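Local coordinates for putative capsid protein of prophage (Escherichia coli CFT073, PDB 3BQW) that has no experimentally established function but probably forms the icosahedral head shell of a prophage-encoded phage, like the major capsid protein E of phage lambda, at residues T44-L49 against T79-P84; T186-Y191 against F220-E225; R224-L229 against G252-L257; V293-I298 against S333-V338. One frame throughout, in Å; residues are numbered along the deposited sequence.

Contacts 1 and 4 sit side by side, with centres about 9 Å apart, whereas contacts 2 and 3 form a second pair, centres about 11 Å apart, on the other side of the chain's centre. Contact 4 is wholly buried and joins two strands of a mixed sheet; contact 1 is partly exposed and adds a short strand pair, with Thr44 and Ala297 probably joined by a backbone hydrogen bond. Contacts 2 and 3, both partly buried and including exposed residues, share helix 221-226. The former meets its first turn through side chains and a water; the latter pairs the chain that follows it through a single backbone bridge. Backbone bonding thus dominates contacts 1 and 4, and side-chain packing contact 2.

Contact 1. Residues T44-L49 against T79-P84; sequences TQNIML and TSTIKP
Ile47 O is gripped twice from the facing strand: the backbone N of Ile82 donates to it at 2.9 Å, almost straight at 173° and in the carbonyl plane, and Thr81 CA adds a CA-H...O contact at 3.4 Å. The return bond, Ile47 N to Ile82 O, is 2.8 Å long but more bent (146° at the hydrogen). These two bonds make Ile47 and Ile82 a hydrogen-bonded antiparallel pair. A third bond, Leu49 N to Ser80 O at 2.8 Å, extends the pairing just beyond the strands. Ile47 and Ile82 project to one face, where Leu49 crosses Ile82 obliquely, its CD1 lying 3.9 Å from Ile82 CG1. On the other face Met48 and Thr81 run alongside each other, and the bent thioether chain sets Met48 SD 3.6 Å from Thr81 CG2. Beyond the strands the contact turns polar. Lys83, with CG anti to its backbone N (chi1 -179°), crosses the Asn46 side chain at about a right angle; Asn46 ND2 is buried here with no partner in the model. The lysine's ammonium reaches a water that accepts from both Lys83 NZ (2.8 Å) and Gln45 NE2 (3.2 Å). Thr79 OG1 accepts from Thr81 N, an ST turn just before strand 81-82. The two-stranded sheet lies between larger ones: Ile82 packs on strands 61-67 and 159-162, while Leu49 and Pro84 rest on Val338 and Ala334 of strand 327-338.

Contact 2. Residues T186-Y191 against F220-E225; sequences THYPIY and FKKFRE
The CH-pi contact is the most sharply defined. Lys222, bent at chi2 (-54°), lays its methylenes over one face of the Tyr188 ring, with CG 3.9 Å from the ring centroid and only 7° off the normal. Farther along, Lys222 CE comes within 3.5 Å of Tyr188 OH. Apolar packing centres on Pro189, whose ring slides over one face of Phe220 (Pro189 CG to Phe220 CG 3.8 Å) and also touches Phe223, CG to CB, at 3.9 Å. The His187 and Phe220 side chains run alongside in the same direction, ring planes inclined at 48°. Polar linkage runs through one water, which donates to His187 O at 2.6 Å and accepts from Lys222 N at 2.9 Å. That N-H belongs to the first turn of helix 221-226, for which Phe220 is the N-cap residue. Within the helix a long, weak salt bridge, Lys222 NZ to Glu225 OE1 at 3.6 Å, lies beside the lysine's end. Trp179 meets Phe220 edge-to-face, and Leu217 of helix 211-218 packs on Pro189 and Phe223. Direct contacts are thus van der Waals and CH-pi, and the water satisfies two backbone atoms; His187 ND1, buried with no partner in the model, may be less readily protonated there.

Contact 3. Residues R224-L229 against G252-L257; sequences RELYDL and GYLGDL
Packing is tightest where Gly252 meets the chain leaving helix 221-226. With no side chain between them, the CA atoms of Gly252 and Leu229 approach to 4.4 Å, and Gly252 CA makes a CA-H...O contact of 3.2 Å to Asp228 O. The same carbonyl accepts from Tyr253 N at 3.0 Å; the bond is fairly straight, at 163°, but its donor stands 27° above the carbonyl plane. In return Asp228 N donates to Tyr253 O over 3.1 Å, nearly along the C=O axis. The two bonds form one antiparallel bridge. It adds the helix's exit segment to one edge of a beta hairpin, strand 248-254 returning as 257-267 through a type II' turn. Gly255 takes the positive phi (72°) of that turn, closed by Leu257 N to Leu254 O at 3.3 Å, with Leu254 N returning a bond to Leu257 O. At the helix end the contact loosens and becomes more open to solvent. There exposed Leu226 offers only its CB to Leu254 CD1, at 3.7 Å, although Ile190 of helix 190-198 touches both leucines. Exposed Leu229 has its CB directed away from the hairpin. The tyrosine hydroxyls are satisfied outside the two segments: Tyr227 OH is hydrogen-bonded to Lys251 O, and Tyr253 OH to Glu238 and Ser235.

Contact 4. Residues V293-I298 against S333-V338; sequences VAYGAI and SAPQPV
Tyr295 holds CG beside its backbone N (chi1 -68°), while Ser333 has OG anti to its own N (chi1 -164°), and the two side chains meet at the ring edge. Ser333 OG lies near the ring plane, 3.6 Å from Tyr295 CE1, and is hydrogen-bonded to Met312 O. Pro335 CB reaches the same CE1 at 3.5 Å, approaching obliquely. Val293, with CG1 anti to its N (chi1 -179°), lies alongside that proline, CG1 to Pro335 CB 3.7 Å. The backbones pair through Ala294 N to Gln336 O (2.8 Å), Gln336 N to Ala294 O (2.7 Å) and Gly296 N to Ala334 O (2.9 Å). Both prolines occupy non-hydrogen-bonded positions opposite Val293 and Tyr295, so their missing N-H costs this pairing nothing. Next to the Gly296 bond, a water accepts from Ala334 N at 2.9 Å and donates to Gly296 O. Strand 38-41 runs parallel on the other edge of strand 292-295, and helix 113-146 covers the face carrying Val293, Pro335 and Pro337. A long helix laid on a mixed sheet in this way is consistent with the P domain of the HK97-type capsid fold, to which lambda capsid protein belongs.

Contact 1. Residues T44-L49 against T79-P84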
# COMPACT_ATOMS: atom_id res chain seq x y z
N THR A 44 -6.21 7.25 -20.15
CA THR A 44 -7.35 6.35 -20.34
C THR A 44 -7.86 5.86 -18.97
O THR A 44 -7.12 5.82 -17.96
CB THR A 44 -6.96 5.18 -21.23
OG1 THR A 44 -5.77 4.57 -20.71
CG2 THR A 44 -6.70 5.66 -22.67
N GLN A 45 -9.14 5.52 -18.94
CA GLN A 45 -9.79 5.00 -17.76
C GLN A 45 -9.08 3.76 -17.29
O GLN A 45 -8.83 3.61 -16.10
CB GLN A 45 -11.23 4.65 -18.07
CG GLN A 45 -11.99 4.11 -16.90
CD GLN A 45 -13.42 3.74 -17.27
OE1 GLN A 45 -13.75 3.61 -18.45
NE2 GLN A 45 -14.26 3.54 -16.26
N ASN A 46 -8.79 2.87 -18.24
CA ASN A 46 -8.09 1.65 -17.95
C ASN A 46 -6.60 1.82 -18.07
O ASN A 46 -6.11 2.61 -18.87
CB ASN A 46 -8.55 0.53 -18.88
CG ASN A 46 -10.01 0.23 -18.71
OD1 ASN A 46 -10.71 -0.05 -19.67
ND2 ASN A 46 -10.47 0.31 -17.50
N ILE A 47 -5.89 1.04 -17.27
CA ILE A 47 -4.45 0.95 -17.31
C ILE A 47 -4.07 0.11 -18.52
O ILE A 47 -4.50 -1.04 -18.64
CB ILE A 47 -3.86 0.29 -16.02
CG1 ILE A 47 -4.29 1.03 -14.75
CG2 ILE A 47 -2.33 0.18 -16.11
CD1 ILE A 47 -4.07 2.49 -14.83
N MET A 48 -3.24 0.69 -19.38
CA MET A 48 -2.76 0.05 -20.57
C MET A 48 -1.28 -0.32 -20.43
O MET A 48 -0.40 0.47 -20.76
CB MET A 48 -2.99 0.97 -21.76
CG MET A 48 -4.46 1.40 -21.94
SD MET A 48 -5.66 0.05 -22.00
CE MET A 48 -6.86 0.79 -23.10
N LEU A 49 -1.01 -1.54 -19.96
CA LEU A 49 0.32 -1.91 -19.48
C LEU A 49 1.35 -2.00 -20.61
O LEU A 49 2.53 -1.74 -20.39
CB LEU A 49 0.28 -3.23 -18.72
CG LEU A 49 -0.45 -3.29 -17.38
CD1 LEU A 49 -0.38 -4.73 -16.78
CD2 LEU A 49 0.10 -2.25 -16.38
N THR A 79 -4.38 -10.29 -20.20
CA THR A 79 -4.66 -9.01 -20.83
C THR A 79 -3.68 -7.97 -20.32
O THR A 79 -3.25 -8.02 -19.17
CB THR A 79 -6.11 -8.59 -20.58
OG1 THR A 79 -6.35 -7.32 -21.20
CG2 THR A 79 -6.43 -8.53 -19.08
N SER A 80 -3.32 -7.02 -21.18
CA SER A 80 -2.53 -5.87 -20.79
C SER A 80 -3.41 -4.66 -20.44
O SER A 80 -2.91 -3.63 -20.00
CB SER A 80 -1.53 -5.52 -21.90
OG SER A 80 -2.21 -5.13 -23.08
N THR A 81 -4.71 -4.82 -20.61
CA THR A 81 -5.69 -3.83 -20.18
C THR A 81 -6.24 -4.23 -18.82
O THR A 81 -6.87 -5.28 -18.69
CB THR A 81 -6.83 -3.72 -21.20
OG1 THR A 81 -6.26 -3.47 -22.49
CG2 THR A 81 -7.80 -2.59 -20.86
N ILE A 82 -6.00 -3.37 -17.82
CA ILE A 82 -6.42 -3.60 -16.45
C ILE A 82 -7.40 -2.49 -16.05
O ILE A 82 -7.10 -1.31 -16.21
CB ILE A 82 -5.22 -3.56 -15.47
CG1 ILE A 82 -4.13 -4.57 -15.88
CG2 ILE A 82 -5.68 -3.76 -14.01
CD1 ILE A 82 -4.48 -6.00 -15.68
N LYS A 83 -8.55 -2.87 -15.51
CA LYS A 83 -9.53 -1.90 -15.02
C LYS A 83 -9.26 -1.66 -13.53
O LYS A 83 -9.37 -2.56 -12.73
CB LYS A 83 -10.96 -2.41 -15.28
CG LYS A 83 -12.11 -1.46 -14.83
CD LYS A 83 -12.27 -0.13 -15.62
CE LYS A 83 -12.84 1.02 -14.75
NZ LYS A 83 -12.22 1.21 -13.34
N PRO A 84 -8.81 -0.45 -13.16
CA PRO A 84 -8.56 -0.20 -11.73
C PRO A 84 -9.83 -0.02 -10.89
O PRO A 84 -10.88 0.30 -11.40
CB PRO A 84 -7.74 1.07 -11.76
CG PRO A 84 -8.26 1.80 -12.97
CD PRO A 84 -8.47 0.72 -13.99
O HOH W 1 -12.53 3.95 -13.63

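Contact 2. Residues T186-Y191 against F220-E225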
# COMPACT_ATOMS: atom_id res chain seq x y z
N THR A 186 19.63 -24.81 19.98
CA THR A 186 20.56 -25.46 19.04
C THR A 186 20.26 -25.29 17.56
O THR A 186 21.14 -25.49 16.72
CB THR A 186 20.69 -26.96 19.35
OG1 THR A 186 19.43 -27.61 19.13
CG2 THR A 186 21.15 -27.17 20.80
N HIS A 187 19.04 -24.91 17.22
CA HIS A 187 18.66 -24.78 15.82
C HIS A 187 19.19 -23.48 15.20
O HIS A 187 19.18 -22.42 15.83
CB HIS A 187 17.15 -24.84 15.70
CG HIS A 187 16.69 -25.06 14.31
ND1 HIS A 187 16.00 -24.09 13.60
CD2 HIS A 187 16.86 -26.11 13.48
CE1 HIS A 187 15.75 -24.56 12.38
NE2 HIS A 187 16.26 -25.78 12.28
N TYR A 188 19.69 -23.60 13.97
CA TYR A 188 20.14 -22.46 13.18
C TYR A 188 19.04 -22.06 12.20
O TYR A 188 18.94 -22.65 11.13
CB TYR A 188 21.44 -22.80 12.45
CG TYR A 188 22.62 -22.98 13.38
CD1 TYR A 188 23.54 -21.95 13.57
CD2 TYR A 188 22.80 -24.16 14.09
CE1 TYR A 188 24.62 -22.10 14.43
CE2 TYR A 188 23.88 -24.32 14.95
CZ TYR A 188 24.78 -23.29 15.12
OH TYR A 188 25.86 -23.44 15.96
N PRO A 189 18.21 -21.06 12.57
CA PRO A 189 17.11 -20.66 11.68
C PRO A 189 17.54 -20.04 10.35
O PRO A 189 16.76 -20.05 9.41
CB PRO A 189 16.30 -19.67 12.54
CG PRO A 189 17.23 -19.16 13.51
CD PRO A 189 18.20 -20.26 13.82
N ILE A 190 18.77 -19.54 10.27
CA ILE A 190 19.32 -19.02 9.01
C ILE A 190 19.26 -20.02 7.86
O ILE A 190 19.09 -19.64 6.71
CB ILE A 190 20.79 -18.48 9.19
CG1 ILE A 190 21.19 -17.54 8.04
CG2 ILE A 190 21.86 -19.63 9.31
CD1 ILE A 190 22.48 -16.70 8.37
N TYR A 191 19.39 -21.31 8.16
CA TYR A 191 19.42 -22.32 7.10
C TYR A 191 18.04 -22.60 6.54
O TYR A 191 17.90 -22.97 5.37
CB TYR A 191 20.17 -23.57 7.55
CG TYR A 191 21.64 -23.26 7.75
CD1 TYR A 191 22.45 -22.94 6.64
CD2 TYR A 191 22.21 -23.25 9.02
CE1 TYR A 191 23.80 -22.62 6.80
CE2 TYR A 191 23.55 -22.94 9.20
CZ TYR A 191 24.34 -22.61 8.08
OH TYR A 191 25.68 -22.30 8.24
N PHE A 220 15.42 -17.90 19.10
CA PHE A 220 16.55 -18.77 18.78
C PHE A 220 17.87 -18.14 19.18
O PHE A 220 18.28 -17.15 18.59
CB PHE A 220 16.62 -19.07 17.28
CG PHE A 220 15.53 -19.98 16.78
CD1 PHE A 220 15.61 -21.35 16.99
CD2 PHE A 220 14.46 -19.48 16.06
CE1 PHE A 220 14.62 -22.20 16.52
CE2 PHE A 220 13.47 -20.32 15.59
CZ PHE A 220 13.55 -21.69 15.83
N LYS A 221 18.53 -18.75 20.16
CA LYS A 221 19.90 -18.39 20.56
C LYS A 221 20.85 -18.21 19.36
O LYS A 221 21.69 -17.30 19.35
CB LYS A 221 20.45 -19.48 21.49
CG LYS A 221 21.59 -19.05 22.40
CD LYS A 221 22.27 -20.28 23.04
CE LYS A 221 23.10 -19.89 24.27
NZ LYS A 221 22.28 -19.64 25.49
N LYS A 222 20.71 -19.07 18.36
CA LYS A 222 21.59 -19.04 17.20
C LYS A 222 21.24 -17.90 16.25
O LYS A 222 22.11 -17.44 15.52
CB LYS A 222 21.58 -20.39 16.46
CG LYS A 222 21.99 -21.58 17.33
CD LYS A 222 23.34 -21.36 17.98
CE LYS A 222 23.83 -22.63 18.69
NZ LYS A 222 24.84 -22.27 19.72
N PHE A 223 20.00 -17.42 16.27
CA PHE A 223 19.71 -16.17 15.59
C PHE A 223 20.37 -14.99 16.32
O PHE A 223 20.99 -14.15 15.69
CB PHE A 223 18.20 -15.92 15.43
CG PHE A 223 17.88 -14.50 15.13
CD1 PHE A 223 18.13 -13.97 13.88
CD2 PHE A 223 17.39 -13.66 16.13
CE1 PHE A 223 17.87 -12.63 13.61
CE2 PHE A 223 17.11 -12.31 15.86
CZ PHE A 223 17.35 -11.81 14.60
N ARG A 224 20.24 -14.95 17.65
CA ARG A 224 20.79 -13.84 18.46
C ARG A 224 22.29 -13.64 18.27
O ARG A 224 22.78 -12.52 18.26
CB ARG A 224 20.54 -14.09 19.94
CG ARG A 224 19.09 -14.22 20.31
CD ARG A 224 18.96 -14.50 21.80
NE ARG A 224 17.56 -14.50 22.21
CZ ARG A 224 17.14 -14.52 23.47
NH1 ARG A 224 17.99 -14.53 24.48
NH2 ARG A 224 15.82 -14.50 23.71
N GLU A 225 23.02 -14.76 18.17
CA GLU A 225 24.47 -14.75 17.96
C GLU A 225 24.89 -14.17 16.59
O GLU A 225 26.01 -13.67 16.45
CB GLU A 225 25.01 -16.18 18.13
CG GLU A 225 24.90 -16.71 19.59
CD GLU A 225 25.22 -18.21 19.74
OE1 GLU A 225 25.50 -18.90 18.71
OE2 GLU A 225 25.20 -18.70 20.90
O HOH W 2 18.97 -21.43 18.25

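Contact 3. Residues R224-L229 against G252-L257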
# COMPACT_ATOMS: atom_id res chain seq x y z
N ARG A 224 20.24 -14.95 17.65
CA ARG A 224 20.79 -13.84 18.46
C ARG A 224 22.29 -13.64 18.27
O ARG A 224 22.78 -12.52 18.26
CB ARG A 224 20.54 -14.09 19.94
CG ARG A 224 19.09 -14.22 20.31
CD ARG A 224 18.96 -14.50 21.80
NE ARG A 224 17.56 -14.50 22.21
CZ ARG A 224 17.14 -14.52 23.47
NH1 ARG A 224 17.99 -14.53 24.48
NH2 ARG A 224 15.82 -14.50 23.71
N GLU A 225 23.02 -14.76 18.17
CA GLU A 225 24.47 -14.75 17.96
C GLU A 225 24.89 -14.17 16.59
O GLU A 225 26.01 -13.67 16.45
CB GLU A 225 25.01 -16.18 18.13
CG GLU A 225 24.90 -16.71 19.59
CD GLU A 225 25.22 -18.21 19.74
OE1 GLU A 225 25.50 -18.90 18.71
OE2 GLU A 225 25.20 -18.70 20.90
N LEU A 226 24.01 -14.25 15.59
CA LEU A 226 24.28 -13.71 14.24
C LEU A 226 23.60 -12.38 13.99
O LEU A 226 23.97 -11.65 13.07
CB LEU A 226 23.81 -14.69 13.16
CG LEU A 226 24.50 -16.05 13.08
CD1 LEU A 226 23.86 -16.92 12.01
CD2 LEU A 226 25.99 -15.87 12.85
N TYR A 227 22.57 -12.09 14.79
CA TYR A 227 21.77 -10.86 14.69
C TYR A 227 22.67 -9.62 14.83
O TYR A 227 23.33 -9.43 15.85
CB TYR A 227 20.66 -10.88 15.76
CG TYR A 227 19.82 -9.62 15.94
CD1 TYR A 227 19.52 -8.79 14.87
CD2 TYR A 227 19.29 -9.30 17.19
CE1 TYR A 227 18.75 -7.64 15.05
CE2 TYR A 227 18.52 -8.16 17.39
CZ TYR A 227 18.24 -7.33 16.31
OH TYR A 227 17.46 -6.19 16.50
N ASP A 228 22.66 -8.78 13.79
CA ASP A 228 23.48 -7.59 13.74
C ASP A 228 22.59 -6.35 13.84
O ASP A 228 22.11 -5.83 12.83
CB ASP A 228 24.26 -7.59 12.43
CG ASP A 228 25.38 -6.58 12.40
OD1 ASP A 228 25.36 -5.62 13.21
OD2 ASP A 228 26.27 -6.76 11.55
N LEU A 229 22.38 -5.91 15.09
CA LEU A 229 21.60 -4.71 15.42
C LEU A 229 22.10 -3.42 14.73
O LEU A 229 21.32 -2.49 14.53
CB LEU A 229 21.56 -4.50 16.95
CG LEU A 229 20.75 -3.33 17.55
CD1 LEU A 229 19.25 -3.50 17.32
CD2 LEU A 229 21.04 -3.17 19.05
N GLY A 252 17.94 -4.47 11.88
CA GLY A 252 19.33 -4.75 11.60
C GLY A 252 19.48 -5.65 10.40
O GLY A 252 18.62 -5.67 9.54
N TYR A 253 20.58 -6.39 10.37
CA TYR A 253 20.95 -7.22 9.24
C TYR A 253 21.32 -8.63 9.68
O TYR A 253 21.78 -8.84 10.82
CB TYR A 253 22.11 -6.60 8.46
CG TYR A 253 21.78 -5.28 7.80
CD1 TYR A 253 21.41 -5.21 6.46
CD2 TYR A 253 21.82 -4.10 8.53
CE1 TYR A 253 21.10 -3.99 5.85
CE2 TYR A 253 21.51 -2.87 7.94
CZ TYR A 253 21.16 -2.83 6.61
OH TYR A 253 20.87 -1.60 6.05
N LEU A 254 21.10 -9.58 8.78
CA LEU A 254 21.55 -10.96 8.92
C LEU A 254 22.39 -11.23 7.68
O LEU A 254 21.88 -11.69 6.67
CB LEU A 254 20.33 -11.87 9.02
CG LEU A 254 20.41 -13.34 9.39
CD1 LEU A 254 21.27 -13.56 10.67
CD2 LEU A 254 18.97 -13.89 9.58
N GLY A 255 23.66 -10.88 7.72
CA GLY A 255 24.48 -10.90 6.52
C GLY A 255 24.04 -9.74 5.65
O GLY A 255 24.02 -8.61 6.11
N ASP A 256 23.65 -10.02 4.40
CA ASP A 256 23.17 -8.95 3.50
C ASP A 256 21.65 -8.84 3.46
O ASP A 256 21.10 -8.17 2.60
CB ASP A 256 23.78 -9.08 2.07
CG ASP A 256 23.49 -10.42 1.38
OD1 ASP A 256 22.79 -11.29 1.96
OD2 ASP A 256 23.99 -10.59 0.24
N LEU A 257 20.98 -9.45 4.44
CA LEU A 257 19.53 -9.47 4.54
C LEU A 257 19.06 -8.46 5.58
O LEU A 257 19.36 -8.60 6.76
CB LEU A 257 19.08 -10.86 4.96
CG LEU A 257 17.61 -11.24 4.89
CD1 LEU A 257 17.16 -11.21 3.45
CD2 LEU A 257 17.40 -12.65 5.49

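Contact 4. Residues V293-I298 against S333-V338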
# COMPACT_ATOMS: atom_id res chain seq x y z
N VAL A 293 2.80 2.00 -8.99
CA VAL A 293 1.36 2.14 -8.82
C VAL A 293 0.91 2.86 -10.06
O VAL A 293 1.38 3.96 -10.38
CB VAL A 293 0.93 2.85 -7.49
CG1 VAL A 293 -0.60 2.93 -7.39
CG2 VAL A 293 1.47 2.09 -6.28
N ALA A 294 0.04 2.20 -10.81
CA ALA A 294 -0.53 2.74 -12.03
C ALA A 294 -1.85 3.39 -11.67
O ALA A 294 -2.63 2.83 -10.90
CB ALA A 294 -0.73 1.63 -13.07
N TYR A 295 -2.09 4.56 -12.23
CA TYR A 295 -3.34 5.29 -11.98
C TYR A 295 -4.15 5.42 -13.27
O TYR A 295 -3.65 5.94 -14.28
CB TYR A 295 -3.03 6.67 -11.40
CG TYR A 295 -2.44 6.60 -10.01
CD1 TYR A 295 -3.23 6.80 -8.88
CD2 TYR A 295 -1.08 6.31 -9.83
CE1 TYR A 295 -2.67 6.70 -7.58
CE2 TYR A 295 -0.53 6.24 -8.56
CZ TYR A 295 -1.33 6.44 -7.44
OH TYR A 295 -0.77 6.34 -6.18
N GLY A 296 -5.39 4.96 -13.25
CA GLY A 296 -6.27 5.16 -14.37
C GLY A 296 -6.70 6.60 -14.35
O GLY A 296 -6.55 7.28 -13.35
N ALA A 297 -7.24 7.06 -15.48
CA ALA A 297 -7.76 8.43 -15.58
C ALA A 297 -8.87 8.73 -14.57
O ALA A 297 -9.71 7.89 -14.26
CB ALA A 297 -8.28 8.73 -17.02
N ILE A 298 -8.86 9.97 -14.11
CA ILE A 298 -9.95 10.51 -13.31
C ILE A 298 -11.17 10.67 -14.21
O ILE A 298 -11.04 11.16 -15.34
CB ILE A 298 -9.57 11.86 -12.70
CG1 ILE A 298 -8.24 11.75 -11.92
CG2 ILE A 298 -10.70 12.37 -11.82
CD1 ILE A 298 -8.36 10.95 -10.64
N SER A 333 -9.48 8.82 -7.12
CA SER A 333 -8.24 8.10 -7.47
C SER A 333 -8.55 6.68 -7.99
O SER A 333 -9.50 6.05 -7.53
CB SER A 333 -7.31 7.99 -6.25
OG SER A 333 -6.00 7.62 -6.63
N ALA A 334 -7.73 6.19 -8.92
CA ALA A 334 -7.91 4.84 -9.50
C ALA A 334 -6.57 4.12 -9.59
O ALA A 334 -6.10 3.83 -10.67
CB ALA A 334 -8.59 4.94 -10.90
N PRO A 335 -5.97 3.83 -8.43
CA PRO A 335 -4.67 3.18 -8.34
C PRO A 335 -4.71 1.66 -8.44
O PRO A 335 -5.66 1.02 -7.99
CB PRO A 335 -4.18 3.58 -6.95
CG PRO A 335 -5.45 3.64 -6.14
CD PRO A 335 -6.51 4.14 -7.09
N GLN A 336 -3.64 1.11 -9.03
CA GLN A 336 -3.41 -0.33 -9.09
C GLN A 336 -1.90 -0.60 -9.07
O GLN A 336 -1.19 -0.13 -9.96
CB GLN A 336 -3.97 -0.90 -10.39
CG GLN A 336 -3.73 -2.40 -10.59
CD GLN A 336 -4.27 -3.23 -9.43
OE1 GLN A 336 -5.42 -3.05 -9.02
NE2 GLN A 336 -3.44 -4.15 -8.91
N PRO A 337 -1.39 -1.29 -8.03
CA PRO A 337 0.00 -1.72 -8.02
C PRO A 337 0.32 -2.73 -9.14
O PRO A 337 -0.48 -3.61 -9.44
CB PRO A 337 0.19 -2.37 -6.64
CG PRO A 337 -0.99 -2.02 -5.88
CD PRO A 337 -2.08 -1.61 -6.77
N VAL A 338 1.45 -2.52 -9.80
CA VAL A 338 1.91 -3.39 -10.85
C VAL A 338 3.35 -3.77 -10.50
O VAL A 338 4.20 -2.89 -10.41
CB VAL A 338 1.87 -2.71 -12.23
CG1 VAL A 338 2.38 -3.67 -13.29
CG2 VAL A 338 0.44 -2.24 -12.56
O HOH W 3 -6.26 7.97 -10.71